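Local coordinates for glycoside hydrolase family protein (Novosphingobium sp. PP1Y, PDB 6Q2F), which probably hydrolyses alpha-L-rhamnosidic bonds, releasing terminal L-rhamnose from glycosides, at residues N730-A735 with A787-I792; V758-D763 with M875-D880; E779-P784 with G815-V820. One frame throughout, in Å; residues are numbered along the deposited sequence.

Interaction 1: N730-A735 with A787-I792; sequences NVADVA and ARYKTI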
loop_
_atom_site.group_PDB
_atom_site.type_symbol
_atom_site.label_atom_id
_atom_site.label_comp_id
_atom_site.label_asym_id
_atom_site.label_seq_id
_atom_site.Cartn_x
_atom_site.Cartn_y
_atom_site.Cartn_z
ATOM N N ASN A 730 14.934 7.360 -13.362
ATOM C CA ASN A 730 14.788 5.928 -13.561
ATOM C C ASN A 730 14.879 5.572 -15.037
ATOM O O ASN A 730 14.345 6.278 -15.894
ATOM C CB ASN A 730 13.448 5.439 -13.030
ATOM C CG ASN A 730 13.378 3.927 -13.000
ATOM O OD1 ASN A 730 12.626 3.303 -13.741
ATOM N ND2 ASN A 730 14.184 3.326 -12.139
ATOM N N VAL A 731 15.525 4.444 -15.326
ATOM C CA VAL A 731 15.542 3.863 -16.663
ATOM C C VAL A 731 14.708 2.589 -16.651
ATOM O O VAL A 731 14.998 1.659 -15.891
ATOM C CB VAL A 731 16.975 3.570 -17.128
ATOM C CG1 VAL A 731 16.971 2.741 -18.428
ATOM C CG2 VAL A 731 17.692 4.878 -17.371
ATOM N N ALA A 732 13.712 2.517 -17.534
ATOM C CA ALA A 732 12.921 1.306 -17.713
ATOM C C ALA A 732 12.599 1.160 -19.188
ATOM O O ALA A 732 12.395 2.160 -19.876
ATOM C CB ALA A 732 11.631 1.342 -16.885
ATOM N N ASP A 733 12.567 -0.080 -19.673
ATOM C CA ASP A 733 12.311 -0.335 -21.080
ATOM C C ASP A 733 10.876 -0.729 -21.366
ATOM O O ASP A 733 10.427 -0.556 -22.503
ATOM C CB ASP A 733 13.245 -1.436 -21.604
ATOM C CG ASP A 733 14.697 -1.003 -21.614
ATOM O OD1 ASP A 733 14.978 0.145 -22.003
ATOM O OD2 ASP A 733 15.554 -1.799 -21.217
ATOM N N VAL A 734 10.146 -1.238 -20.372
ATOM C CA VAL A 734 8.809 -1.780 -20.579
ATOM C C VAL A 734 7.816 -0.917 -19.812
ATOM O O VAL A 734 8.022 -0.625 -18.629
ATOM C CB VAL A 734 8.724 -3.258 -20.148
ATOM C CG1 VAL A 734 7.297 -3.767 -20.264
ATOM C CG2 VAL A 734 9.671 -4.123 -20.997
ATOM N N ALA A 735 6.766 -0.468 -20.500
ATOM C CA ALA A 735 5.619 0.140 -19.837
ATOM C C ALA A 735 4.566 -0.953 -19.719
ATOM O O ALA A 735 3.993 -1.383 -20.724
ATOM C CB ALA A 735 5.090 1.343 -20.621
ATOM N N ALA A 787 10.776 9.646 -18.803
ATOM C CA ALA A 787 10.546 8.220 -18.912
ATOM C C ALA A 787 10.428 7.856 -20.384
ATOM O O ALA A 787 9.828 8.594 -21.174
ATOM C CB ALA A 787 9.282 7.824 -18.152
ATOM N N ARG A 788 11.036 6.734 -20.760
ATOM C CA ARG A 788 11.203 6.384 -22.165
ATOM C C ARG A 788 11.182 4.870 -22.274
ATOM O O ARG A 788 12.013 4.193 -21.665
ATOM C CB ARG A 788 12.518 6.943 -22.720
ATOM C CG ARG A 788 12.950 6.326 -24.054
ATOM C CD ARG A 788 14.294 6.886 -24.519
ATOM N NE ARG A 788 14.231 8.326 -24.718
ATOM C CZ ARG A 788 13.827 8.896 -25.850
ATOM N NH1 ARG A 788 13.450 8.141 -26.884
ATOM N NH2 ARG A 788 13.792 10.216 -25.949
ATOM N N TYR A 789 10.264 4.336 -23.071
ATOM C CA TYR A 789 10.064 2.900 -23.150
ATOM C C TYR A 789 10.187 2.413 -24.590
ATOM O O TYR A 789 9.760 3.093 -25.536
ATOM C CB TYR A 789 8.690 2.526 -22.609
ATOM C CG TYR A 789 8.395 3.159 -21.271
ATOM C CD1 TYR A 789 8.835 2.558 -20.101
ATOM C CD2 TYR A 789 7.690 4.355 -21.176
ATOM C CE1 TYR A 789 8.572 3.123 -18.856
ATOM C CE2 TYR A 789 7.401 4.927 -19.925
ATOM C CZ TYR A 789 7.859 4.303 -18.781
ATOM O OH TYR A 789 7.618 4.856 -17.552
ATOM N N LYS A 790 10.725 1.194 -24.722
ATOM C CA LYS A 790 10.774 0.499 -26.001
ATOM C C LYS A 790 9.422 -0.072 -26.395
ATOM O O LYS A 790 9.161 -0.241 -27.590
ATOM C CB LYS A 790 11.796 -0.647 -25.964
ATOM C CG LYS A 790 13.147 -0.265 -25.415
ATOM C CD LYS A 790 13.800 0.840 -26.211
ATOM C CE LYS A 790 13.991 0.477 -27.671
ATOM N NZ LYS A 790 14.708 1.586 -28.377
ATOM N N THR A 791 8.560 -0.382 -25.429
ATOM C CA THR A 791 7.313 -1.057 -25.759
ATOM C C THR A 791 6.315 -0.912 -24.621
ATOM O O THR A 791 6.682 -0.658 -23.468
ATOM C CB THR A 791 7.542 -2.541 -26.044
ATOM O OG1 THR A 791 6.319 -3.127 -26.492
ATOM C CG2 THR A 791 7.971 -3.241 -24.767
ATOM N N ILE A 792 5.045 -1.073 -24.973
ATOM C CA ILE A 792 3.958 -1.264 -24.028
ATOM C C ILE A 792 3.703 -2.754 -23.962
ATOM O O ILE A 792 3.660 -3.424 -24.998
ATOM C CB ILE A 792 2.683 -0.519 -24.474
ATOM C CG1 ILE A 792 2.843 0.990 -24.298
ATOM C CG2 ILE A 792 1.465 -1.024 -23.704
ATOM C CD1 ILE A 792 1.751 1.808 -24.982
HETATM O O HOH W 1 12.123 4.851 -18.688
HETATM O O HOH W 2 13.564 2.378 -23.196
#

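Interaction 2: V758-D763 with M875-D880; sequences VRYAYD and MDVAPD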
loop_
_atom_site.group_PDB
_atom_site.type_symbol
_atom_site.label_atom_id
_atom_site.label_comp_id
_atom_site.label_asym_id
_atom_site.label_seq_id
_atom_site.Cartn_x
_atom_site.Cartn_y
_atom_site.Cartn_z
ATOM N N VAL A 758 12.694 -9.478 -16.386
ATOM C CA VAL A 758 13.683 -9.636 -15.325
ATOM C C VAL A 758 14.964 -8.866 -15.636
ATOM O O VAL A 758 15.486 -8.142 -14.789
ATOM C CB VAL A 758 13.988 -11.128 -15.071
ATOM C CG1 VAL A 758 15.144 -11.270 -14.086
ATOM C CG2 VAL A 758 12.742 -11.833 -14.539
ATOM N N ARG A 759 15.476 -9.011 -16.854
ATOM C CA ARG A 759 16.725 -8.393 -17.279
ATOM C C ARG A 759 16.521 -6.988 -17.822
ATOM O O ARG A 759 17.499 -6.336 -18.212
ATOM C CB ARG A 759 17.406 -9.296 -18.321
ATOM C CG ARG A 759 17.585 -10.742 -17.812
ATOM C CD ARG A 759 18.233 -11.655 -18.867
ATOM N NE ARG A 759 17.511 -11.625 -20.133
ATOM C CZ ARG A 759 18.051 -11.912 -21.313
ATOM N NH1 ARG A 759 19.331 -12.247 -21.399
ATOM N NH2 ARG A 759 17.307 -11.853 -22.411
ATOM N N TYR A 760 15.278 -6.511 -17.817
ATOM C CA TYR A 760 14.906 -5.160 -18.189
ATOM C C TYR A 760 14.044 -4.567 -17.080
ATOM O O TYR A 760 13.260 -5.279 -16.449
ATOM C CB TYR A 760 14.091 -5.140 -19.505
ATOM C CG TYR A 760 14.706 -5.890 -20.670
ATOM C CD1 TYR A 760 14.688 -7.274 -20.715
ATOM C CD2 TYR A 760 15.257 -5.203 -21.751
ATOM C CE1 TYR A 760 15.237 -7.968 -21.791
ATOM C CE2 TYR A 760 15.793 -5.873 -22.825
ATOM C CZ TYR A 760 15.787 -7.256 -22.833
ATOM O OH TYR A 760 16.338 -7.926 -23.906
ATOM N N ALA A 761 14.173 -3.266 -16.847
ATOM C CA ALA A 761 13.322 -2.633 -15.850
ATOM C C ALA A 761 11.974 -2.258 -16.462
ATOM O O ALA A 761 11.822 -2.159 -17.682
ATOM C CB ALA A 761 13.989 -1.390 -15.260
ATOM N N TYR A 762 10.986 -2.056 -15.594
ATOM C CA TYR A 762 9.650 -1.735 -16.063
ATOM C C TYR A 762 8.951 -0.804 -15.086
ATOM O O TYR A 762 9.289 -0.734 -13.899
ATOM C CB TYR A 762 8.793 -2.990 -16.273
ATOM C CG TYR A 762 8.451 -3.763 -15.017
ATOM C CD1 TYR A 762 9.373 -4.638 -14.436
ATOM C CD2 TYR A 762 7.189 -3.662 -14.441
ATOM C CE1 TYR A 762 9.057 -5.366 -13.289
ATOM C CE2 TYR A 762 6.865 -4.380 -13.309
ATOM C CZ TYR A 762 7.800 -5.225 -12.727
ATOM O OH TYR A 762 7.458 -5.947 -11.605
ATOM N N ASP A 763 7.995 -0.059 -15.641
ATOM C CA ASP A 763 7.023 0.741 -14.913
ATOM C C ASP A 763 5.633 0.216 -15.244
ATOM O O ASP A 763 5.385 -0.261 -16.361
ATOM C CB ASP A 763 7.080 2.225 -15.326
ATOM C CG ASP A 763 8.338 2.932 -14.865
ATOM O OD1 ASP A 763 8.852 2.575 -13.788
ATOM O OD2 ASP A 763 8.793 3.861 -15.587
HETATM N N MSE A 875 12.975 -7.431 -30.996
HETATM C CA MSE A 875 13.108 -6.018 -31.332
HETATM C C MSE A 875 14.559 -5.591 -31.325
HETATM O O MSE A 875 14.864 -4.415 -31.504
HETATM C CB MSE A 875 12.354 -5.138 -30.321
HETATM C CG MSE A 875 10.867 -5.300 -30.328
HETATM SE SE MSE A 875 10.108 -4.412 -28.738
HETATM C CE MSE A 875 9.214 -5.952 -28.129
ATOM N N ASP A 876 15.443 -6.551 -31.061
ATOM C CA ASP A 876 16.880 -6.298 -30.982
ATOM C C ASP A 876 17.204 -5.327 -29.846
ATOM O O ASP A 876 18.063 -4.456 -29.974
ATOM C CB ASP A 876 17.426 -5.785 -32.323
ATOM C CG ASP A 876 18.944 -5.821 -32.392
ATOM O OD1 ASP A 876 19.547 -6.764 -31.829
ATOM O OD2 ASP A 876 19.540 -4.908 -33.004
ATOM N N VAL A 877 16.502 -5.471 -28.722
ATOM C CA VAL A 877 16.772 -4.674 -27.531
ATOM C C VAL A 877 17.560 -5.541 -26.560
ATOM O O VAL A 877 17.022 -6.498 -25.993
ATOM C CB VAL A 877 15.483 -4.144 -26.893
ATOM C CG1 VAL A 877 15.811 -3.354 -25.637
ATOM C CG2 VAL A 877 14.755 -3.253 -27.881
ATOM N N ALA A 878 18.831 -5.198 -26.359
ATOM C CA ALA A 878 19.697 -5.983 -25.490
ATOM C C ALA A 878 19.254 -5.862 -24.027
ATOM O O ALA A 878 18.729 -4.828 -23.612
ATOM C CB ALA A 878 21.152 -5.526 -25.628
ATOM N N PRO A 879 19.462 -6.910 -23.233
ATOM C CA PRO A 879 19.183 -6.825 -21.790
ATOM C C PRO A 879 19.900 -5.649 -21.148
ATOM O O PRO A 879 21.048 -5.346 -21.473
ATOM C CB PRO A 879 19.722 -8.148 -21.239
ATOM C CG PRO A 879 19.901 -9.046 -22.420
ATOM C CD PRO A 879 20.103 -8.180 -23.621
ATOM N N ASP A 880 19.212 -4.988 -20.214
ATOM C CA ASP A 880 19.847 -3.895 -19.489
ATOM C C ASP A 880 20.825 -4.425 -18.453
ATOM O O ASP A 880 21.972 -3.958 -18.369
ATOM C CB ASP A 880 18.784 -3.021 -18.825
ATOM C CG ASP A 880 19.325 -1.671 -18.397
ATOM O OD1 ASP A 880 20.454 -1.338 -18.812
ATOM O OD2 ASP A 880 18.612 -0.942 -17.655
HETATM O O HOH W 3 15.813 -1.528 -18.338
#

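Interaction 3: E779-P784 with G815-V820; sequences EDLVAP and GGATVV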
loop_
_atom_site.group_PDB
_atom_site.type_symbol
_atom_site.label_atom_id
_atom_site.label_comp_id
_atom_site.label_asym_id
_atom_site.label_seq_id
_atom_site.Cartn_x
_atom_site.Cartn_y
_atom_site.Cartn_z
ATOM N N GLU A 779 10.856 5.029 -32.437
ATOM C CA GLU A 779 10.269 3.744 -32.096
ATOM C C GLU A 779 9.921 3.653 -30.614
ATOM O O GLU A 779 9.379 2.633 -30.184
ATOM C CB GLU A 779 11.219 2.606 -32.499
ATOM C CG GLU A 779 12.269 2.238 -31.428
ATOM C CD GLU A 779 13.522 3.115 -31.460
ATOM O OE1 GLU A 779 14.624 2.599 -31.138
ATOM O OE2 GLU A 779 13.406 4.319 -31.798
ATOM N N ASP A 780 10.196 4.710 -29.847
ATOM C CA ASP A 780 10.039 4.738 -28.399
ATOM C C ASP A 780 8.742 5.433 -28.000
ATOM O O ASP A 780 8.144 6.185 -28.769
ATOM C CB ASP A 780 11.198 5.485 -27.725
ATOM C CG ASP A 780 12.530 4.757 -27.825
ATOM O OD1 ASP A 780 12.549 3.535 -28.064
ATOM O OD2 ASP A 780 13.563 5.437 -27.647
ATOM N N LEU A 781 8.342 5.209 -26.753
ATOM C CA LEU A 781 7.278 5.975 -26.122
ATOM C C LEU A 781 7.886 6.779 -24.990
ATOM O O LEU A 781 8.561 6.217 -24.114
ATOM C CB LEU A 781 6.177 5.069 -25.583
ATOM C CG LEU A 781 5.459 4.345 -26.704
ATOM C CD1 LEU A 781 4.722 3.133 -26.183
ATOM C CD2 LEU A 781 4.509 5.313 -27.366
ATOM N N VAL A 782 7.661 8.084 -25.012
ATOM C CA VAL A 782 8.242 8.950 -24.002
ATOM C C VAL A 782 7.136 9.721 -23.309
ATOM O O VAL A 782 6.065 9.974 -23.872
ATOM C CB VAL A 782 9.283 9.917 -24.593
ATOM C CG1 VAL A 782 10.427 9.127 -25.234
ATOM C CG2 VAL A 782 8.620 10.829 -25.602
ATOM N N ALA A 783 7.410 10.070 -22.062
ATOM C CA ALA A 783 6.584 10.892 -21.203
ATOM C C ALA A 783 7.305 12.207 -20.954
ATOM O O ALA A 783 8.528 12.282 -21.098
ATOM C CB ALA A 783 6.312 10.184 -19.866
ATOM N N PRO A 784 6.588 13.277 -20.601
ATOM C CA PRO A 784 7.276 14.554 -20.335
ATOM C C PRO A 784 8.335 14.467 -19.243
ATOM O O PRO A 784 9.273 15.270 -19.239
ATOM C CB PRO A 784 6.129 15.497 -19.936
ATOM C CG PRO A 784 4.945 14.947 -20.706
ATOM C CD PRO A 784 5.125 13.433 -20.623
ATOM N N GLY A 815 1.654 5.535 -34.913
ATOM C CA GLY A 815 2.648 6.594 -34.846
ATOM C C GLY A 815 4.083 6.110 -34.673
ATOM O O GLY A 815 4.994 6.944 -34.647
ATOM N N GLY A 816 4.293 4.804 -34.518
ATOM C CA GLY A 816 5.635 4.229 -34.531
ATOM C C GLY A 816 6.003 3.338 -33.354
ATOM O O GLY A 816 7.113 2.804 -33.313
ATOM N N ALA A 817 5.099 3.165 -32.389
ATOM C CA ALA A 817 5.429 2.434 -31.174
ATOM C C ALA A 817 5.199 0.935 -31.338
ATOM O O ALA A 817 4.459 0.477 -32.209
ATOM C CB ALA A 817 4.612 2.947 -29.987
ATOM N N THR A 818 5.821 0.176 -30.447
ATOM C CA THR A 818 5.673 -1.271 -30.379
ATOM C C THR A 818 4.799 -1.653 -29.194
ATOM O O THR A 818 4.975 -1.125 -28.088
ATOM C CB THR A 818 7.044 -1.944 -30.259
ATOM O OG1 THR A 818 7.890 -1.467 -31.312
ATOM C CG2 THR A 818 6.922 -3.457 -30.342
ATOM N N VAL A 819 3.863 -2.568 -29.428
ATOM C CA VAL A 819 3.021 -3.137 -28.383
ATOM C C VAL A 819 3.254 -4.637 -28.358
ATOM O O VAL A 819 3.252 -5.292 -29.407
ATOM C CB VAL A 819 1.522 -2.842 -28.601
ATOM C CG1 VAL A 819 0.664 -3.749 -27.717
ATOM C CG2 VAL A 819 1.223 -1.403 -28.330
ATOM N N VAL A 820 3.486 -5.173 -27.163
ATOM C CA VAL A 820 3.614 -6.608 -26.943
ATOM C C VAL A 820 2.393 -7.060 -26.161
ATOM O O VAL A 820 2.173 -6.611 -25.026
ATOM C CB VAL A 820 4.901 -6.947 -26.183
ATOM C CG1 VAL A 820 5.001 -8.462 -25.943
ATOM C CG2 VAL A 820 6.093 -6.403 -26.936
HETATM O O HOH W 4 7.357 1.754 -28.497
HETATM O O HOH W 5 9.993 0.035 -29.995
#

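Interaction 1: N730-A735 with A787-I792
Asp733 O receives two backbone N-H groups from across the contact. Lys790 N lies 2.8 Å from Asp733 O, in the carbonyl plane and on a lone pair, while Thr791 N adds a weak second bond to the same Asp733 O at 3.5 Å. Further along, Ala735 N donates to Thr791 O at 3.0 Å, almost straight at 177°. These bonds join strands 734-737 and 788-794 as parallel neighbours in a mixed sheet, Val734 paired with Thr791 and Ala735 with Ile792; strand 762-765 also pairs with 734-737. Before the pairing starts, Ala732 O and Arg788 O, both acceptors, come within 2.7 Å of each other. One water accepts from Ala732 N and Arg788 N, and a second donates to Asp733 OD1 and Arg788 O. Asp733 OD2 forms a salt bridge with Arg922. Lys790, although its CG lies beside the Asp733 carboxylate, bends at chi2 and chi3 and sends NZ to Asp780 and Glu779 instead. The Tyr789 ring, with CG beside the backbone N (chi1 -49°), takes Ala735 CB over one face, 3.9 Å from the ring centroid to that CB, and its OH is hydrogen-bonded to Asp763 OD2.

Interaction 2: V758-D763 with M875-D880
Asp880 OD2 is held by two partners, His896 ND1 and a water that donates to it, 2.9 Å from water oxygen to Asp880 OD2, while OD1 of the same carboxylate, set with CG anti to the backbone N (chi1 -164°), is hydrogen-bonded to Tyr905 OH. That water also accepts from Ala761 N at 2.8 Å, so it ties the carboxylate to the other segment. The backbone of Asp880 adds a weak link, its N 3.0 Å from Arg759 O.

Tyr760 does most of the remaining work. Its OH donates to Val877 O at 2.6 Å, approaching in the carbonyl plane, and Val877 O in turn lies in the plane of the ring, at its edge. Over one face sits Pro879 CA, a CH-pi contact 4.0 Å from the Tyr760 centroid, while Val877 CG1 touches ring atom CE2. A leucine in place of Tyr760 lacks the hydroxyl that Val877 O accepts from and the flat face under Pro879, and would probably let the 875-880 loop sit less firmly. Arg759 runs alongside Pro879, whose CG lies over one face of the guanidinium, 3.4 Å from Arg759 NH1.

Arg759 NE is taken in a salt bridge by Glu869 of helix 868-874, against which Tyr760 also packs. That helix ends in a Schellman motif, with Asp876 at positive phi, and the loop, met here by Tyr760, by the Arg759 guanidinium and by a water on Ala761 N, carries the chain from the helix to strand 881-884 of the adjoining antiparallel sheet.

Interaction 3: E779-P784 with G815-V820
Ala817, Glu779 and Leu781 give up the most surface here. Ala817 CB sits against the branched end of Leu781, nearest to CD2 at 3.5 Å, with CG and CD1 of the same leucine only slightly farther off. Leu781 reaches it with CG beside the backbone N, and it packs as well on Leu812 of helix 803-814 and on Ile792.

Glu779 meets the other segment through its backbone. Its CA points a hydrogen at Gly816 O, a CA-H...O contact of 3.5 Å between Glu779 CA and Gly816 O with 159° at the hydrogen. The side chain starts in the crowded position between the backbone N and the carbonyl carbon (chi1 87°) and turns off, OE1 making a salt bridge with Lys790. Glu779 O looks toward Thr818 across two waters, 2.8 Å and 2.7 Å from that oxygen; the first accepts from Thr818 N at 2.9 Å, and the second lies beside Thr818 OG1. Both waters also have further acceptors nearby, so their protons may be shared.

Gly816, at phi 128°, closes helix 803-814 in a Schellman motif; with this backbone twist a CB would collide with Gly815 O, so glycine suits the position. The chain then enters strand 818-820, completing a beta-alpha-beta crossover from strand 788-794, with which strand 780-782 pairs antiparallel. The two segments are therefore joined by one apolar touch, one CA-H...O contact and water bridges, which suggests that their relative position is probably set more by strand 788-794, with which both pair, than by their direct touch.

How the interactions relate
All three contacts reach one mixed sheet: interactions 1 and 3 lie between its strands or their ends, interaction 2 between the start of one strand and a loop. Interaction 1 is buried and bonds parallel strands directly through their backbones. Interaction 3, also buried, has both segments paired with strand 788-794 of interaction 1, and they meet each other mainly through apolar atoms and water. Partly buried interaction 2 relies more on side chains, a phenol and a guanidinium meeting a loop that offers a carbonyl and a proline, with a carboxylate bridged by water and one weak backbone bond. It joins interaction 1 through Asp733 N to Ala761 O, and interaction 3 where selenomethionine Met875 packs on Thr818 and Val820.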